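Local coordinates for DNA repair protein RecN (Deinococcus radiodurans, PDB 4ABY) that is an SMC-like ATPase of double-strand break repair, represented here by its head domain, and may take part in recombinational repair of damaged DNA, at residues 253-265 with 275-289. Numbering follows the deposited sequence.
Sequences GMPHARMEFALSA and SDVLLRFSANPGEEL
R258 with S282, E260 with R280, A262 with L278 and S264 with D276 are the hydrogen-bonded pairs, eight bonds in all, of an antiparallel two-stranded ribbon formed by strands 258-265 and 276-282. The bond from R280 N to E260 O, 2.9 Å long, is nearly straight, with an N-H...O angle of 171°. At the intervening non-hydrogen-bonded pairs, CA-H...O contacts add to the pairing, as from F261 CA to L278 O.

Alternation gives the ribbon an apolar face and a more polar one. On the apolar face, L279 CD1 sits over one face of the F261 ring, 3.6 Å from its centroid in a CH-pi contact; with CG anti to the backbone N (chi1 -176°), the leucine branch reaches its cross-strand partner. Replacing F261 by an alanine is likely to strip L279 CD1 of the ring face it packs on and to open a gap beside V277 CG1. L263 and V277 lie side by side, L263 CD2 meeting V277 CG2 at 3.5 Å. Selenomethionine M259 bends at chi3, bringing its CE to F281 CD1. M254, also selenomethionine, meets the edge of the F281 ring in a Met-aromatic contact, SE lying 5.2 Å from the centroid, while small A257 fits its CB against F281 CE1.

On the other face, E260 and R280 run alongside each other, and their opposite charges form a salt bridge, E260 OE2 to R280 NH1 at 2.8 Å; the carboxylate and guanidinium planes are 57° apart and the hydrogen bond within it is weak. L289 CD2 packs against E260 CG, and L289 CB lies over one face of the R280 guanidinium, toward its rim.

The apolar face rests on helix 214-249, where M259 meets I249 and F261 meets L241. Helix 163-171 adds L169 against F261 and L170 against V277, while V304 of helix 298-312 packs on M254 and F281.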
ATOM      1  N   GLY A 253     -18.030   2.125  -2.962  1.00 26.78           N
ATOM      2  CA  GLY A 253     -18.833   1.009  -2.493  1.00 30.06           C
ATOM      3  C   GLY A 253     -18.985   0.923  -0.983  1.00 32.06           C
ATOM      4  O   GLY A 253     -19.215  -0.155  -0.436  1.00 29.54           O
HETATM    5  N   MSE A 254     -18.848   2.063  -0.313  1.00 30.73           N
HETATM    6  CA  MSE A 254     -19.071   2.160   1.125  1.00 29.82           C
HETATM    7  C   MSE A 254     -19.781   3.475   1.417  1.00 31.13           C
HETATM    8  O   MSE A 254     -19.206   4.378   2.021  1.00 30.03           O
HETATM    9  CB  MSE A 254     -17.745   2.096   1.882  1.00 25.94           C
HETATM   10  CG  MSE A 254     -17.145   0.708   1.962  1.00 27.09           C
HETATM   11 SE   MSE A 254     -15.228   0.711   2.336  1.00 56.06          SE
HETATM   12  CE  MSE A 254     -14.553   1.285   0.603  1.00 30.27           C
ATOM     13  N   PRO A 255     -21.043   3.585   0.981  1.00 31.09           N
ATOM     14  CA  PRO A 255     -21.772   4.854   1.039  1.00 26.81           C
ATOM     15  C   PRO A 255     -21.971   5.338   2.468  1.00 29.24           C
ATOM     16  O   PRO A 255     -22.187   6.529   2.675  1.00 30.27           O
ATOM     17  CB  PRO A 255     -23.129   4.508   0.415  1.00 27.36           C
ATOM     18  CG  PRO A 255     -22.914   3.222  -0.319  1.00 25.86           C
ATOM     19  CD  PRO A 255     -21.879   2.492   0.459  1.00 25.97           C
ATOM     20  N   HIS A 256     -21.897   4.429   3.435  1.00 30.93           N
ATOM     21  CA  HIS A 256     -22.162   4.782   4.825  1.00 31.20           C
ATOM     22  C   HIS A 256     -20.946   4.581   5.712  1.00 32.56           C
ATOM     23  O   HIS A 256     -21.073   4.333   6.914  1.00 36.65           O
ATOM     24  CB  HIS A 256     -23.341   3.978   5.364  1.00 33.88           C
ATOM     25  CG  HIS A 256     -24.555   4.044   4.495  1.00 34.47           C
ATOM     26  ND1 HIS A 256     -25.186   5.231   4.190  1.00 31.80           N
ATOM     27  CD2 HIS A 256     -25.253   3.072   3.862  1.00 33.69           C
ATOM     28  CE1 HIS A 256     -26.220   4.987   3.407  1.00 32.47           C
ATOM     29  NE2 HIS A 256     -26.283   3.684   3.193  1.00 40.82           N
ATOM     30  N   ALA A 257     -19.766   4.688   5.117  1.00 28.21           N
ATOM     31  CA  ALA A 257     -18.540   4.544   5.878  1.00 27.63           C
ATOM     32  C   ALA A 257     -18.457   5.668   6.894  1.00 26.69           C
ATOM     33  O   ALA A 257     -18.820   6.806   6.601  1.00 23.48           O
ATOM     34  CB  ALA A 257     -17.337   4.562   4.959  1.00 27.15           C
ATOM     35  N   ARG A 258     -18.008   5.332   8.098  1.00 32.89           N
ATOM     36  CA  ARG A 258     -17.752   6.325   9.132  1.00 31.41           C
ATOM     37  C   ARG A 258     -16.283   6.249   9.519  1.00 32.26           C
ATOM     38  O   ARG A 258     -15.694   5.168   9.532  1.00 32.43           O
ATOM     39  CB  ARG A 258     -18.625   6.088  10.364  1.00 35.58           C
ATOM     40  CG  ARG A 258     -20.123   6.228  10.138  1.00 36.87           C
ATOM     41  CD  ARG A 258     -20.819   6.598  11.439  1.00 51.80           C
ATOM     42  NE  ARG A 258     -22.198   6.120  11.500  1.00 78.35           N
ATOM     43  CZ  ARG A 258     -23.088   6.514  12.409  1.00 86.45           C
ATOM     44  NH1 ARG A 258     -22.751   7.407  13.333  1.00 77.68           N
ATOM     45  NH2 ARG A 258     -24.321   6.023  12.392  1.00 79.10           N
HETATM   46  N   MSE A 259     -15.696   7.398   9.828  1.00 31.18           N
HETATM   47  CA  MSE A 259     -14.270   7.468  10.118  1.00 32.68           C
HETATM   48  C   MSE A 259     -13.971   8.614  11.072  1.00 33.49           C
HETATM   49  O   MSE A 259     -14.622   9.655  11.025  1.00 36.83           O
HETATM   50  CB  MSE A 259     -13.476   7.641   8.821  1.00 30.65           C
HETATM   51  CG  MSE A 259     -12.009   7.988   9.024  1.00 33.36           C
HETATM   52 SE   MSE A 259     -10.997   8.065   7.354  1.00 54.07          SE
HETATM   53  CE  MSE A 259     -10.967   6.169   6.908  1.00 30.73           C
ATOM     54  N   GLU A 260     -12.990   8.418  11.944  1.00 33.74           N
ATOM     55  CA  GLU A 260     -12.574   9.473  12.855  1.00 35.97           C
ATOM     56  C   GLU A 260     -11.148   9.255  13.351  1.00 36.79           C
ATOM     57  O   GLU A 260     -10.667   8.122  13.406  1.00 33.84           O
ATOM     58  CB  GLU A 260     -13.520   9.545  14.052  1.00 39.25           C
ATOM     59  CG  GLU A 260     -13.248   8.487  15.108  1.00 46.12           C
ATOM     60  CD  GLU A 260     -14.193   8.589  16.287  1.00 52.40           C
ATOM     61  OE1 GLU A 260     -15.186   9.342  16.179  1.00 47.77           O
ATOM     62  OE2 GLU A 260     -13.941   7.917  17.313  1.00 51.88           O
ATOM     63  N   PHE A 261     -10.475  10.346  13.703  1.00 36.43           N
ATOM     64  CA  PHE A 261      -9.205  10.258  14.410  1.00 32.53           C
ATOM     65  C   PHE A 261      -9.450  10.375  15.905  1.00 31.73           C
ATOM     66  O   PHE A 261     -10.083  11.322  16.362  1.00 34.94           O
ATOM     67  CB  PHE A 261      -8.244  11.353  13.956  1.00 31.00           C
ATOM     68  CG  PHE A 261      -7.554  11.049  12.664  1.00 29.51           C
ATOM     69  CD1 PHE A 261      -6.491  10.168  12.628  1.00 31.96           C
ATOM     70  CD2 PHE A 261      -7.967  11.642  11.486  1.00 32.66           C
ATOM     71  CE1 PHE A 261      -5.855   9.881  11.440  1.00 29.83           C
ATOM     72  CE2 PHE A 261      -7.331  11.363  10.294  1.00 28.19           C
ATOM     73  CZ  PHE A 261      -6.275  10.480  10.271  1.00 28.14           C
ATOM     74  N   ALA A 262      -8.955   9.405  16.663  1.00 33.25           N
ATOM     75  CA  ALA A 262      -9.123   9.417  18.109  1.00 29.32           C
ATOM     76  C   ALA A 262      -7.802   9.710  18.806  1.00 30.25           C
ATOM     77  O   ALA A 262      -6.777   9.090  18.504  1.00 30.84           O
ATOM     78  CB  ALA A 262      -9.690   8.094  18.589  1.00 30.52           C
ATOM     79  N   LEU A 263      -7.830  10.663  19.731  1.00 24.61           N
ATOM     80  CA  LEU A 263      -6.668  10.941  20.559  1.00 22.94           C
ATOM     81  C   LEU A 263      -6.774  10.150  21.850  1.00 25.33           C
ATOM     82  O   LEU A 263      -7.808  10.159  22.516  1.00 32.02           O
ATOM     83  CB  LEU A 263      -6.558  12.432  20.866  1.00 19.81           C
ATOM     84  CG  LEU A 263      -6.670  13.354  19.656  1.00 23.17           C
ATOM     85  CD1 LEU A 263      -6.301  14.771  20.040  1.00 28.43           C
ATOM     86  CD2 LEU A 263      -5.784  12.861  18.533  1.00 25.30           C
ATOM     87  N   SER A 264      -5.699   9.457  22.195  1.00 23.22           N
ATOM     88  CA  SER A 264      -5.653   8.678  23.417  1.00 26.28           C
ATOM     89  C   SER A 264      -4.619   9.306  24.348  1.00 27.65           C
ATOM     90  O   SER A 264      -3.449   9.426  23.987  1.00 29.85           O
ATOM     91  CB  SER A 264      -5.285   7.229  23.086  1.00 30.64           C
ATOM     92  OG  SER A 264      -5.393   6.390  24.219  1.00 41.05           O
ATOM     93  N   ALA A 265      -5.047   9.729  25.535  1.00 25.48           N
ATOM     94  CA  ALA A 265      -4.132  10.413  26.448  1.00 26.58           C
ATOM     95  C   ALA A 265      -3.124   9.453  27.064  1.00 26.96           C
ATOM     96  O   ALA A 265      -3.492   8.414  27.611  1.00 28.96           O
ATOM     97  CB  ALA A 265      -4.892  11.153  27.528  1.00 25.42           C
ATOM     98  N   SER A 275      -0.499  12.661  23.488  1.00 27.34           N
ATOM     99  CA  SER A 275      -1.535  11.690  23.161  1.00 27.04           C
ATOM    100  C   SER A 275      -1.150  10.820  21.974  1.00 25.22           C
ATOM    101  O   SER A 275      -0.376  11.236  21.116  1.00 22.96           O
ATOM    102  CB  SER A 275      -2.852  12.404  22.852  1.00 26.01           C
ATOM    103  OG  SER A 275      -3.211  13.291  23.889  1.00 26.68           O
ATOM    104  N   ASP A 276      -1.699   9.607  21.948  1.00 26.76           N
ATOM    105  CA  ASP A 276      -1.605   8.713  20.800  1.00 26.60           C
ATOM    106  C   ASP A 276      -2.651   9.116  19.775  1.00 26.65           C
ATOM    107  O   ASP A 276      -3.770   9.462  20.137  1.00 29.26           O
ATOM    108  CB  ASP A 276      -1.875   7.274  21.233  1.00 26.20           C
ATOM    109  CG  ASP A 276      -0.616   6.531  21.626  1.00 30.67           C
ATOM    110  OD1 ASP A 276       0.461   6.841  21.072  1.00 27.37           O
ATOM    111  OD2 ASP A 276      -0.710   5.617  22.476  1.00 32.44           O
ATOM    112  N   VAL A 277      -2.301   9.073  18.498  1.00 25.06           N
ATOM    113  CA  VAL A 277      -3.276   9.398  17.465  1.00 27.81           C
ATOM    114  C   VAL A 277      -3.655   8.159  16.669  1.00 31.09           C
ATOM    115  O   VAL A 277      -2.814   7.562  15.995  1.00 31.69           O
ATOM    116  CB  VAL A 277      -2.777  10.501  16.522  1.00 29.19           C
ATOM    117  CG1 VAL A 277      -3.715  10.636  15.333  1.00 33.39           C
ATOM    118  CG2 VAL A 277      -2.666  11.821  17.270  1.00 24.45           C
ATOM    119  N   LEU A 278      -4.926   7.777  16.758  1.00 31.40           N
ATOM    120  CA  LEU A 278      -5.401   6.538  16.148  1.00 32.02           C
ATOM    121  C   LEU A 278      -6.464   6.803  15.095  1.00 34.51           C
ATOM    122  O   LEU A 278      -7.272   7.723  15.233  1.00 34.36           O
ATOM    123  CB  LEU A 278      -5.964   5.607  17.221  1.00 31.68           C
ATOM    124  CG  LEU A 278      -4.976   5.203  18.312  1.00 31.41           C
ATOM    125  CD1 LEU A 278      -5.638   5.211  19.686  1.00 29.97           C
ATOM    126  CD2 LEU A 278      -4.367   3.851  17.995  1.00 29.60           C
ATOM    127  N   LEU A 279      -6.457   5.990  14.042  1.00 33.65           N
ATOM    128  CA  LEU A 279      -7.441   6.106  12.975  1.00 30.47           C
ATOM    129  C   LEU A 279      -8.461   4.976  13.068  1.00 28.79           C
ATOM    130  O   LEU A 279      -8.107   3.800  12.984  1.00 33.37           O
ATOM    131  CB  LEU A 279      -6.753   6.083  11.615  1.00 29.91           C
ATOM    132  CG  LEU A 279      -7.691   6.290  10.432  1.00 32.85           C
ATOM    133  CD1 LEU A 279      -8.418   7.616  10.588  1.00 33.55           C
ATOM    134  CD2 LEU A 279      -6.929   6.231   9.118  1.00 30.18           C
ATOM    135  N   ARG A 280      -9.725   5.342  13.245  1.00 25.75           N
ATOM    136  CA  ARG A 280     -10.789   4.364  13.421  1.00 27.76           C
ATOM    137  C   ARG A 280     -11.780   4.439  12.266  1.00 33.47           C
ATOM    138  O   ARG A 280     -12.043   5.514  11.736  1.00 37.39           O
ATOM    139  CB  ARG A 280     -11.492   4.590  14.761  1.00 35.64           C
ATOM    140  CG  ARG A 280     -10.540   4.555  15.958  1.00 40.69           C
ATOM    141  CD  ARG A 280     -11.244   4.850  17.275  1.00 38.43           C
ATOM    142  NE  ARG A 280     -12.172   3.793  17.663  1.00 37.19           N
ATOM    143  CZ  ARG A 280     -13.387   4.021  18.151  1.00 44.85           C
ATOM    144  NH1 ARG A 280     -13.813   5.270  18.306  1.00 43.58           N
ATOM    145  NH2 ARG A 280     -14.180   3.008  18.483  1.00 43.11           N
ATOM    146  N   PHE A 281     -12.330   3.293  11.877  1.00 32.76           N
ATOM    147  CA  PHE A 281     -13.128   3.208  10.662  1.00 30.44           C
ATOM    148  C   PHE A 281     -14.179   2.107  10.736  1.00 31.97           C
ATOM    149  O   PHE A 281     -13.919   1.017  11.246  1.00 31.53           O
ATOM    150  CB  PHE A 281     -12.202   2.971   9.462  1.00 29.94           C
ATOM    151  CG  PHE A 281     -12.920   2.770   8.156  1.00 27.74           C
ATOM    152  CD1 PHE A 281     -13.332   3.857   7.404  1.00 26.41           C
ATOM    153  CD2 PHE A 281     -13.153   1.495   7.666  1.00 26.59           C
ATOM    154  CE1 PHE A 281     -13.980   3.674   6.200  1.00 26.39           C
ATOM    155  CE2 PHE A 281     -13.803   1.306   6.465  1.00 23.92           C
ATOM    156  CZ  PHE A 281     -14.216   2.396   5.730  1.00 26.62           C
ATOM    157  N   SER A 282     -15.371   2.409  10.229  1.00 33.95           N
ATOM    158  CA  SER A 282     -16.416   1.411  10.047  1.00 35.79           C
ATOM    159  C   SER A 282     -16.903   1.481   8.608  1.00 35.58           C
ATOM    160  O   SER A 282     -17.223   2.560   8.109  1.00 33.96           O
ATOM    161  CB  SER A 282     -17.581   1.658  11.006  1.00 38.66           C
ATOM    162  OG  SER A 282     -18.220   2.889  10.719  1.00 40.73           O
ATOM    163  N   ALA A 283     -16.953   0.333   7.941  1.00 37.64           N
ATOM    164  CA  ALA A 283     -17.357   0.278   6.539  1.00 37.19           C
ATOM    165  C   ALA A 283     -18.872   0.401   6.355  1.00 43.08           C
ATOM    166  O   ALA A 283     -19.346   1.045   5.414  1.00 40.78           O
ATOM    167  CB  ALA A 283     -16.852  -1.003   5.895  1.00 35.26           C
ATOM    168  N   ASN A 284     -19.626  -0.220   7.258  1.00 43.84           N
ATOM    169  CA  ASN A 284     -21.072  -0.317   7.111  1.00 41.66           C
ATOM    170  C   ASN A 284     -21.831   0.511   8.146  1.00 46.98           C
ATOM    171  O   ASN A 284     -21.253   0.937   9.146  1.00 47.86           O
ATOM    172  CB  ASN A 284     -21.493  -1.785   7.167  1.00 46.36           C
ATOM    173  CG  ASN A 284     -20.726  -2.646   6.179  1.00 43.25           C
ATOM    174  OD1 ASN A 284     -20.387  -3.789   6.470  1.00 45.84           O
ATOM    175  ND2 ASN A 284     -20.440  -2.093   5.006  1.00 42.78           N
ATOM    176  N   PRO A 285     -23.130   0.751   7.898  1.00 49.13           N
ATOM    177  CA  PRO A 285     -23.997   1.577   8.751  1.00 51.03           C
ATOM    178  C   PRO A 285     -24.209   1.009  10.155  1.00 56.31           C
ATOM    179  O   PRO A 285     -24.180   1.762  11.131  1.00 56.29           O
ATOM    180  CB  PRO A 285     -25.329   1.586   7.990  1.00 45.74           C
ATOM    181  CG  PRO A 285     -25.269   0.395   7.096  1.00 46.33           C
ATOM    182  CD  PRO A 285     -23.838   0.297   6.690  1.00 42.70           C
ATOM    183  N   GLY A 286     -24.428  -0.297  10.252  1.00 54.71           N
ATOM    184  CA  GLY A 286     -24.688  -0.923  11.538  1.00 63.48           C
ATOM    185  C   GLY A 286     -23.446  -1.133  12.385  1.00 68.35           C
ATOM    186  O   GLY A 286     -23.535  -1.315  13.604  1.00 59.47           O
ATOM    187  N   GLU A 287     -22.283  -1.095  11.740  1.00 68.93           N
ATOM    188  CA  GLU A 287     -21.016  -1.393  12.403  1.00 60.38           C
ATOM    189  C   GLU A 287     -20.534  -0.286  13.332  1.00 56.38           C
ATOM    190  O   GLU A 287     -20.858   0.890  13.144  1.00 52.15           O
ATOM    191  CB  GLU A 287     -19.935  -1.695  11.366  1.00 50.08           C
ATOM    192  CG  GLU A 287     -20.334  -2.769  10.378  1.00 55.25           C
ATOM    193  CD  GLU A 287     -19.161  -3.284   9.578  1.00 59.47           C
ATOM    194  OE1 GLU A 287     -18.174  -2.532   9.421  1.00 63.66           O
ATOM    195  OE2 GLU A 287     -19.227  -4.441   9.107  1.00 53.90           O
ATOM    196  N   GLU A 288     -19.758  -0.685  14.338  1.00 54.32           N
ATOM    197  CA  GLU A 288     -19.092   0.250  15.236  1.00 51.38           C
ATOM    198  C   GLU A 288     -17.692   0.545  14.720  1.00 45.93           C
ATOM    199  O   GLU A 288     -17.073  -0.296  14.065  1.00 41.36           O
ATOM    200  CB  GLU A 288     -18.993  -0.334  16.646  1.00 55.91           C
ATOM    201  CG  GLU A 288     -20.017   0.201  17.635  1.00 69.25           C
ATOM    202  CD  GLU A 288     -19.775  -0.311  19.048  1.00 90.45           C
ATOM    203  OE1 GLU A 288     -18.892  -1.182  19.220  1.00 87.09           O
ATOM    204  OE2 GLU A 288     -20.465   0.159  19.983  1.00 89.46           O
ATOM    205  N   LEU A 289     -17.192   1.739  15.018  1.00 40.54           N
ATOM    206  CA  LEU A 289     -15.851   2.116  14.597  1.00 37.23           C
ATOM    207  C   LEU A 289     -14.808   1.195  15.205  1.00 36.27           C
ATOM    208  O   LEU A 289     -15.060   0.531  16.209  1.00 41.82           O
ATOM    209  CB  LEU A 289     -15.549   3.562  14.974  1.00 32.74           C
ATOM    210  CG  LEU A 289     -15.981   4.619  13.966  1.00 31.56           C
ATOM    211  CD1 LEU A 289     -17.452   4.476  13.633  1.00 38.34           C
ATOM    212  CD2 LEU A 289     -15.688   5.989  14.526  1.00 37.66           C
TER